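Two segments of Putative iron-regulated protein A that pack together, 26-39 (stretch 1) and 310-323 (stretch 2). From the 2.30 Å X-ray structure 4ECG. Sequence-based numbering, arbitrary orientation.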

ATOM      1  N   LYS A  26     -29.477  13.520  -5.552  1.00 74.26           N
ATOM      2  CA  LYS A  26     -28.381  13.685  -4.635  1.00 78.00           C
ATOM      3  C   LYS A  26     -28.569  12.736  -3.462  1.00 75.18           C
ATOM      4  O   LYS A  26     -29.650  12.607  -2.944  1.00 74.18           O
ATOM      5  CB  LYS A  26     -28.284  15.135  -4.165  1.00 84.84           C
ATOM      6  CG  LYS A  26     -28.130  16.120  -5.320  1.00 91.82           C
ATOM      7  CD  LYS A  26     -27.317  17.364  -4.958  1.00 96.13           C
ATOM      8  CE  LYS A  26     -27.835  18.608  -5.695  1.00103.13           C
ATOM      9  NZ  LYS A  26     -26.835  19.713  -5.714  1.00 92.36           N
ATOM     10  N   PRO A  27     -27.501  12.055  -3.038  1.00 78.24           N
ATOM     11  CA  PRO A  27     -27.677  11.115  -1.942  1.00 75.55           C
ATOM     12  C   PRO A  27     -27.987  11.791  -0.604  1.00 72.38           C
ATOM     13  O   PRO A  27     -27.533  12.894  -0.342  1.00 72.69           O
ATOM     14  CB  PRO A  27     -26.331  10.391  -1.882  1.00 76.09           C
ATOM     15  CG  PRO A  27     -25.342  11.315  -2.493  1.00 75.28           C
ATOM     16  CD  PRO A  27     -26.096  12.141  -3.487  1.00 78.89           C
ATOM     17  N   THR A  28     -28.758  11.098   0.219  1.00 72.72           N
ATOM     18  CA  THR A  28     -29.138  11.569   1.526  1.00 73.67           C
ATOM     19  C   THR A  28     -27.985  11.276   2.458  1.00 76.56           C
ATOM     20  O   THR A  28     -27.019  10.535   2.112  1.00 71.53           O
ATOM     21  CB  THR A  28     -30.406  10.845   2.049  1.00 74.22           C
ATOM     22  OG1 THR A  28     -30.169   9.439   2.081  1.00 74.51           O
ATOM     23  CG2 THR A  28     -31.582  11.088   1.157  1.00 71.02           C
ATOM     24  N   GLU A  29     -28.091  11.851   3.653  1.00 77.25           N
ATOM     25  CA  GLU A  29     -27.097  11.617   4.686  1.00 77.88           C
ATOM     26  C   GLU A  29     -27.089  10.178   5.163  1.00 72.69           C
ATOM     27  O   GLU A  29     -26.000   9.625   5.321  1.00 71.01           O
ATOM     28  CB  GLU A  29     -27.232  12.605   5.845  1.00 79.70           C
ATOM     29  CG  GLU A  29     -26.761  13.986   5.400  1.00 84.79           C
ATOM     30  CD  GLU A  29     -26.668  14.991   6.514  1.00 84.30           C
ATOM     31  OE1 GLU A  29     -26.133  14.628   7.573  1.00 84.42           O
ATOM     32  OE2 GLU A  29     -27.114  16.136   6.301  1.00 88.59           O
ATOM     33  N   ASP A  30     -28.273   9.581   5.353  1.00 69.26           N
ATOM     34  CA  ASP A  30     -28.369   8.180   5.759  1.00 72.07           C
ATOM     35  C   ASP A  30     -27.703   7.303   4.689  1.00 69.64           C
ATOM     36  O   ASP A  30     -27.038   6.287   5.024  1.00 65.06           O
ATOM     37  CB  ASP A  30     -29.811   7.710   6.047  1.00 76.09           C
ATOM     38  CG  ASP A  30     -30.418   8.318   7.367  1.00 83.59           C
ATOM     39  OD1 ASP A  30     -29.673   8.667   8.310  1.00 90.21           O
ATOM     40  OD2 ASP A  30     -31.661   8.432   7.474  1.00 80.56           O
ATOM     41  N   GLN A  31     -27.815   7.713   3.422  1.00 66.66           N
ATOM     42  CA  GLN A  31     -27.236   6.905   2.316  1.00 65.59           C
ATOM     43  C   GLN A  31     -25.717   6.954   2.338  1.00 62.71           C
ATOM     44  O   GLN A  31     -25.045   5.951   2.201  1.00 59.63           O
ATOM     45  CB  GLN A  31     -27.730   7.382   0.942  1.00 65.70           C
ATOM     46  CG  GLN A  31     -28.957   6.654   0.423  1.00 69.92           C
ATOM     47  CD  GLN A  31     -29.810   7.461  -0.557  1.00 70.36           C
ATOM     48  OE1 GLN A  31     -29.417   8.511  -1.041  1.00 65.83           O
ATOM     49  NE2 GLN A  31     -30.990   6.951  -0.844  1.00 74.57           N
HETATM   50  N   MSE A  32     -25.193   8.162   2.489  1.00 63.98           N
HETATM   51  CA  MSE A  32     -23.764   8.394   2.579  1.00 61.71           C
HETATM   52  C   MSE A  32     -23.171   7.729   3.820  1.00 60.91           C
HETATM   53  O   MSE A  32     -22.073   7.196   3.760  1.00 55.95           O
HETATM   54  CB  MSE A  32     -23.478   9.902   2.610  1.00 63.16           C
HETATM   55  CG  MSE A  32     -23.452  10.566   1.224  1.00 64.32           C
HETATM   56 SE   MSE A  32     -23.225  12.465   1.327  0.75 62.35          SE
HETATM   57  CE  MSE A  32     -24.874  12.960   2.153  1.00 65.71           C
ATOM     58  N   SER A  33     -23.906   7.767   4.935  1.00 62.80           N
ATOM     59  CA  SER A  33     -23.446   7.134   6.185  1.00 63.36           C
ATOM     60  C   SER A  33     -23.299   5.593   6.020  1.00 62.56           C
ATOM     61  O   SER A  33     -22.363   4.967   6.548  1.00 62.78           O
ATOM     62  CB  SER A  33     -24.417   7.496   7.310  1.00 67.81           C
ATOM     63  OG  SER A  33     -23.899   7.117   8.561  1.00 69.57           O
ATOM     64  N   ALA A  34     -24.205   4.999   5.250  1.00 59.16           N
ATOM     65  CA  ALA A  34     -24.165   3.532   4.982  1.00 61.78           C
ATOM     66  C   ALA A  34     -22.963   3.156   4.088  1.00 58.06           C
ATOM     67  O   ALA A  34     -22.390   2.084   4.230  1.00 62.17           O
ATOM     68  CB  ALA A  34     -25.489   3.033   4.376  1.00 54.34           C
ATOM     69  N   VAL A  35     -22.585   4.033   3.168  1.00 57.40           N
ATOM     70  CA  VAL A  35     -21.392   3.807   2.361  1.00 56.14           C
ATOM     71  C   VAL A  35     -20.135   3.785   3.258  1.00 57.76           C
ATOM     72  O   VAL A  35     -19.297   2.878   3.161  1.00 57.00           O
ATOM     73  CB  VAL A  35     -21.263   4.872   1.245  1.00 55.17           C
ATOM     74  CG1 VAL A  35     -19.855   4.881   0.657  1.00 52.36           C
ATOM     75  CG2 VAL A  35     -22.361   4.673   0.189  1.00 54.86           C
ATOM     76  N   VAL A  36     -20.046   4.758   4.159  1.00 56.85           N
ATOM     77  CA  VAL A  36     -18.933   4.839   5.126  1.00 53.49           C
ATOM     78  C   VAL A  36     -18.938   3.623   6.052  1.00 53.40           C
ATOM     79  O   VAL A  36     -17.904   3.019   6.281  1.00 56.81           O
ATOM     80  CB  VAL A  36     -19.034   6.151   5.959  1.00 52.83           C
ATOM     81  CG1 VAL A  36     -17.980   6.182   7.049  1.00 47.18           C
ATOM     82  CG2 VAL A  36     -18.978   7.378   5.052  1.00 47.90           C
ATOM     83  N   ALA A  37     -20.100   3.253   6.574  1.00 52.78           N
ATOM     84  CA  ALA A  37     -20.218   2.031   7.390  1.00 54.28           C
ATOM     85  C   ALA A  37     -19.724   0.813   6.617  1.00 52.34           C
ATOM     86  O   ALA A  37     -18.879   0.079   7.093  1.00 53.92           O
ATOM     87  CB  ALA A  37     -21.659   1.826   7.932  1.00 52.43           C
ATOM     88  N   THR A  38     -20.202   0.620   5.400  1.00 53.20           N
ATOM     89  CA  THR A  38     -19.803  -0.556   4.618  1.00 52.03           C
ATOM     90  C   THR A  38     -18.305  -0.508   4.271  1.00 54.74           C
ATOM     91  O   THR A  38     -17.619  -1.533   4.230  1.00 54.94           O
ATOM     92  CB  THR A  38     -20.551  -0.570   3.289  1.00 53.46           C
ATOM     93  OG1 THR A  38     -21.984  -0.594   3.514  1.00 53.99           O
ATOM     94  CG2 THR A  38     -20.077  -1.722   2.424  1.00 49.22           C
ATOM     95  N   PHE A  39     -17.785   0.692   4.009  1.00 54.97           N
ATOM     96  CA  PHE A  39     -16.349   0.829   3.796  1.00 52.31           C
ATOM     97  C   PHE A  39     -15.569   0.315   5.027  1.00 54.71           C
ATOM     98  O   PHE A  39     -14.679  -0.513   4.883  1.00 51.65           O
ATOM     99  CB  PHE A  39     -15.930   2.283   3.465  1.00 52.67           C
ATOM    100  CG  PHE A  39     -14.452   2.489   3.595  1.00 50.04           C
ATOM    101  CD1 PHE A  39     -13.594   2.008   2.624  1.00 46.77           C
ATOM    102  CD2 PHE A  39     -13.926   3.062   4.727  1.00 49.51           C
ATOM    103  CE1 PHE A  39     -12.224   2.134   2.761  1.00 49.17           C
ATOM    104  CE2 PHE A  39     -12.562   3.195   4.879  1.00 48.51           C
ATOM    105  CZ  PHE A  39     -11.713   2.715   3.895  1.00 49.57           C
TER
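Stretch 2 (310-323) ASESSLHALTKMIN

Stretch 2 enters as an extended and turning segment, Ala310 to Ser314, and then winds into a helix over 315-322. Its axis passes 10.2 Å from that of helix 29-39 at the closest approach, and the two N-to-C directions make an angle of 149°, so the helices run roughly antiparallel. The register agrees: CA of Ser313 lies 4.6 Å from CA of Val35, whereas at the other end CA of Ile322 lies 6.2 Å from CA of Lys26. Together the stretches bury 523 Å², with Val35, Ser313 and Leu318 contributing the three largest shares.

Val35, chi1 t, loses 89 Å² to stretch 2. Its CG2 is 3.7 Å from Ser313 C, 3.7 Å from Ser314 O and 3.7 Å from Leu318 CD1, while CG1 approaches Leu315 N at 3.9 Å. The valine therefore packs against the start of the second helix, where Ser314 OG caps Ala317 N at 3.1 Å.

Ser313, with phi/psi of -97/74, precedes that helix and loses 79 Å². Its CA-to-CB bond points toward stretch 1, placing CB 3.7 Å from Ala34 O and OG 2.6 Å from Thr38 OG1, a hydrogen bond in length. Thr38 OG1 itself donates to Ala34 O at 2.8 Å. A water adds a backbone link, donating to Val35 O and to Ser313 O, each 3.0 Å from its oxygen.

Leu318, in the m, t rotamer, loses 70 Å², and its CA-to-CB bond also points toward stretch 1. CD2 meets Pro27 CB at 3.6 Å, and CD1 reaches Met32 CG at 3.9 Å as well as the valine, so the leucine spans the loop and the helix. One turn on, Ile322 CD1 lies 3.8 Å from Pro27 CD, and the selenium of selenomethionine Met321, SE, lies 4.0 Å from Pro27 CA, extending the apolar contact.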

ATOM      1  N   ALA A 310     -21.023  -5.537  -6.895  1.00 64.53           N
ATOM      2  CA  ALA A 310     -20.864  -4.392  -6.006  1.00 62.81           C
ATOM      3  C   ALA A 310     -21.898  -4.372  -4.904  1.00 64.85           C
ATOM      4  O   ALA A 310     -23.043  -4.799  -5.114  1.00 66.09           O
ATOM      5  CB  ALA A 310     -21.013  -3.117  -6.818  1.00 59.33           C
ATOM      6  N   SER A 311     -21.503  -3.842  -3.749  1.00 64.11           N
ATOM      7  CA  SER A 311     -22.458  -3.518  -2.664  1.00 65.73           C
ATOM      8  C   SER A 311     -23.406  -2.345  -3.030  1.00 65.40           C
ATOM      9  O   SER A 311     -23.033  -1.447  -3.777  1.00 63.22           O
ATOM     10  CB  SER A 311     -21.693  -3.198  -1.374  1.00 62.21           C
ATOM     11  OG  SER A 311     -22.545  -2.611  -0.411  1.00 59.55           O
ATOM     12  N   GLU A 312     -24.636  -2.357  -2.519  1.00 72.08           N
ATOM     13  CA  GLU A 312     -25.565  -1.284  -2.819  1.00 71.86           C
ATOM     14  C   GLU A 312     -25.194  -0.012  -2.027  1.00 69.74           C
ATOM     15  O   GLU A 312     -25.507   1.114  -2.440  1.00 64.53           O
ATOM     16  CB  GLU A 312     -27.012  -1.675  -2.552  1.00 80.20           C
ATOM     17  CG  GLU A 312     -27.965  -0.440  -2.461  1.00 94.75           C
ATOM     18  CD  GLU A 312     -28.460   0.128  -3.818  1.00104.98           C
ATOM     19  OE1 GLU A 312     -27.913  -0.286  -4.873  1.00114.09           O
ATOM     20  OE2 GLU A 312     -29.406   0.984  -3.841  1.00 98.23           O
ATOM     21  N   SER A 313     -24.532  -0.192  -0.893  1.00 67.47           N
ATOM     22  CA  SER A 313     -23.938   0.932  -0.198  1.00 64.91           C
ATOM     23  C   SER A 313     -22.457   1.080  -0.539  1.00 62.44           C
ATOM     24  O   SER A 313     -21.577   0.789   0.258  1.00 63.91           O
ATOM     25  CB  SER A 313     -24.199   0.857   1.305  1.00 67.02           C
ATOM     26  OG  SER A 313     -23.996  -0.424   1.822  1.00 71.78           O
ATOM     27  N   SER A 314     -22.217   1.564  -1.750  1.00 61.40           N
ATOM     28  CA  SER A 314     -20.875   1.827  -2.271  1.00 58.00           C
ATOM     29  C   SER A 314     -20.835   3.184  -2.907  1.00 56.39           C
ATOM     30  O   SER A 314     -21.881   3.714  -3.303  1.00 55.07           O
ATOM     31  CB  SER A 314     -20.494   0.803  -3.359  1.00 55.21           C
ATOM     32  OG  SER A 314     -21.498   0.648  -4.356  1.00 55.99           O
ATOM     33  N   LEU A 315     -19.616   3.709  -3.043  1.00 53.06           N
ATOM     34  CA  LEU A 315     -19.370   4.919  -3.808  1.00 53.97           C
ATOM     35  C   LEU A 315     -19.823   4.698  -5.229  1.00 53.54           C
ATOM     36  O   LEU A 315     -20.283   5.651  -5.903  1.00 55.77           O
ATOM     37  CB  LEU A 315     -17.882   5.326  -3.825  1.00 52.80           C
ATOM     38  CG  LEU A 315     -17.358   6.031  -2.599  1.00 54.54           C
ATOM     39  CD1 LEU A 315     -15.810   6.181  -2.639  1.00 52.93           C
ATOM     40  CD2 LEU A 315     -18.132   7.330  -2.477  1.00 51.18           C
ATOM     41  N   HIS A 316     -19.673   3.463  -5.703  1.00 54.83           N
ATOM     42  CA  HIS A 316     -20.177   3.095  -7.026  1.00 56.67           C
ATOM     43  C   HIS A 316     -21.641   3.373  -7.168  1.00 56.58           C
ATOM     44  O   HIS A 316     -22.065   4.015  -8.121  1.00 61.08           O
ATOM     45  CB  HIS A 316     -19.890   1.634  -7.307  1.00 57.26           C
ATOM     46  CG  HIS A 316     -20.678   1.069  -8.445  1.00 60.23           C
ATOM     47  ND1 HIS A 316     -20.472   1.442  -9.715  1.00 61.08           N
ATOM     48  CD2 HIS A 316     -21.697   0.114  -8.466  1.00 63.05           C
ATOM     49  CE1 HIS A 316     -21.344   0.768 -10.520  1.00 66.48           C
ATOM     50  NE2 HIS A 316     -22.082  -0.040  -9.748  1.00 66.18           N
ATOM     51  N   ALA A 317     -22.428   2.907  -6.216  1.00 56.93           N
ATOM     52  CA  ALA A 317     -23.865   3.086  -6.297  1.00 58.55           C
ATOM     53  C   ALA A 317     -24.181   4.572  -6.260  1.00 60.45           C
ATOM     54  O   ALA A 317     -24.971   5.041  -7.063  1.00 61.44           O
ATOM     55  CB  ALA A 317     -24.564   2.370  -5.148  1.00 59.31           C
ATOM     56  N   LEU A 318     -23.563   5.325  -5.346  1.00 62.15           N
ATOM     57  CA  LEU A 318     -23.910   6.738  -5.221  1.00 63.05           C
ATOM     58  C   LEU A 318     -23.509   7.495  -6.487  1.00 64.30           C
ATOM     59  O   LEU A 318     -24.295   8.279  -7.011  1.00 63.27           O
ATOM     60  CB  LEU A 318     -23.283   7.383  -3.996  1.00 64.00           C
ATOM     61  CG  LEU A 318     -23.775   6.968  -2.607  1.00 63.26           C
ATOM     62  CD1 LEU A 318     -23.073   7.860  -1.574  1.00 62.87           C
ATOM     63  CD2 LEU A 318     -25.283   7.015  -2.488  1.00 61.88           C
ATOM     64  N   THR A 319     -22.322   7.225  -7.022  1.00 60.76           N
ATOM     65  CA  THR A 319     -21.922   7.865  -8.281  1.00 57.98           C
ATOM     66  C   THR A 319     -22.864   7.526  -9.443  1.00 61.68           C
ATOM     67  O   THR A 319     -23.244   8.409 -10.223  1.00 58.28           O
ATOM     68  CB  THR A 319     -20.507   7.431  -8.633  1.00 55.77           C
ATOM     69  OG1 THR A 319     -19.714   7.586  -7.464  1.00 51.71           O
ATOM     70  CG2 THR A 319     -19.938   8.224  -9.799  1.00 54.59           C
ATOM     71  N   LYS A 320     -23.234   6.250  -9.573  1.00 61.44           N
ATOM     72  CA  LYS A 320     -24.185   5.842 -10.612  1.00 65.99           C
ATOM     73  C   LYS A 320     -25.464   6.688 -10.542  1.00 66.85           C
ATOM     74  O   LYS A 320     -25.903   7.259 -11.553  1.00 67.82           O
ATOM     75  CB  LYS A 320     -24.503   4.342 -10.481  1.00 71.73           C
ATOM     76  CG  LYS A 320     -25.175   3.693 -11.690  1.00 78.55           C
ATOM     77  CD  LYS A 320     -25.276   2.177 -11.539  1.00 80.20           C
ATOM     78  CE  LYS A 320     -26.384   1.606 -12.417  1.00 86.93           C
ATOM     79  NZ  LYS A 320     -26.271   0.122 -12.519  1.00 79.91           N
HETATM   80  N   MSE A 321     -26.026   6.781  -9.337  1.00 67.23           N
HETATM   81  CA  MSE A 321     -27.212   7.592  -9.038  1.00 68.90           C
HETATM   82  C   MSE A 321     -27.026   9.066  -9.440  1.00 67.03           C
HETATM   83  O   MSE A 321     -27.935   9.665  -9.996  1.00 70.73           O
HETATM   84  CB  MSE A 321     -27.539   7.455  -7.529  1.00 74.43           C
HETATM   85  CG  MSE A 321     -28.799   8.206  -6.975  1.00 84.52           C
HETATM   86 SE   MSE A 321     -28.593   8.754  -5.061  0.75 84.85          SE
HETATM   87  CE  MSE A 321     -28.205   6.918  -4.378  1.00 90.12           C
ATOM     88  N   ILE A 322     -25.857   9.649  -9.158  1.00 64.40           N
ATOM     89  CA  ILE A 322     -25.557  11.077  -9.439  1.00 61.46           C
ATOM     90  C   ILE A 322     -25.310  11.302 -10.939  1.00 64.04           C
ATOM     91  O   ILE A 322     -25.883  12.220 -11.555  1.00 66.84           O
ATOM     92  CB  ILE A 322     -24.359  11.610  -8.594  1.00 60.28           C
ATOM     93  CG1 ILE A 322     -24.650  11.535  -7.091  1.00 59.67           C
ATOM     94  CG2 ILE A 322     -24.100  13.082  -8.864  1.00 59.22           C
ATOM     95  CD1 ILE A 322     -23.437  11.657  -6.201  1.00 56.47           C
ATOM     96  N   ASN A 323     -24.502  10.431 -11.546  1.00 65.88           N
ATOM     97  CA  ASN A 323     -24.195  10.524 -12.986  1.00 62.50           C
ATOM     98  C   ASN A 323     -23.769   9.187 -13.580  1.00 61.63           C
ATOM     99  O   ASN A 323     -22.603   8.824 -13.460  1.00 60.03           O
ATOM    100  CB  ASN A 323     -23.105  11.564 -13.167  1.00 58.83           C
ATOM    101  CG  ASN A 323     -22.858  11.899 -14.605  1.00 60.32           C
ATOM    102  OD1 ASN A 323     -22.714  10.999 -15.435  1.00 65.92           O
ATOM    103  ND2 ASN A 323     -22.811  13.194 -14.925  1.00 59.01           N
TER
HETATM  104  O   HOH W   1     -18.697   1.433   0.654  1.00 47.65           O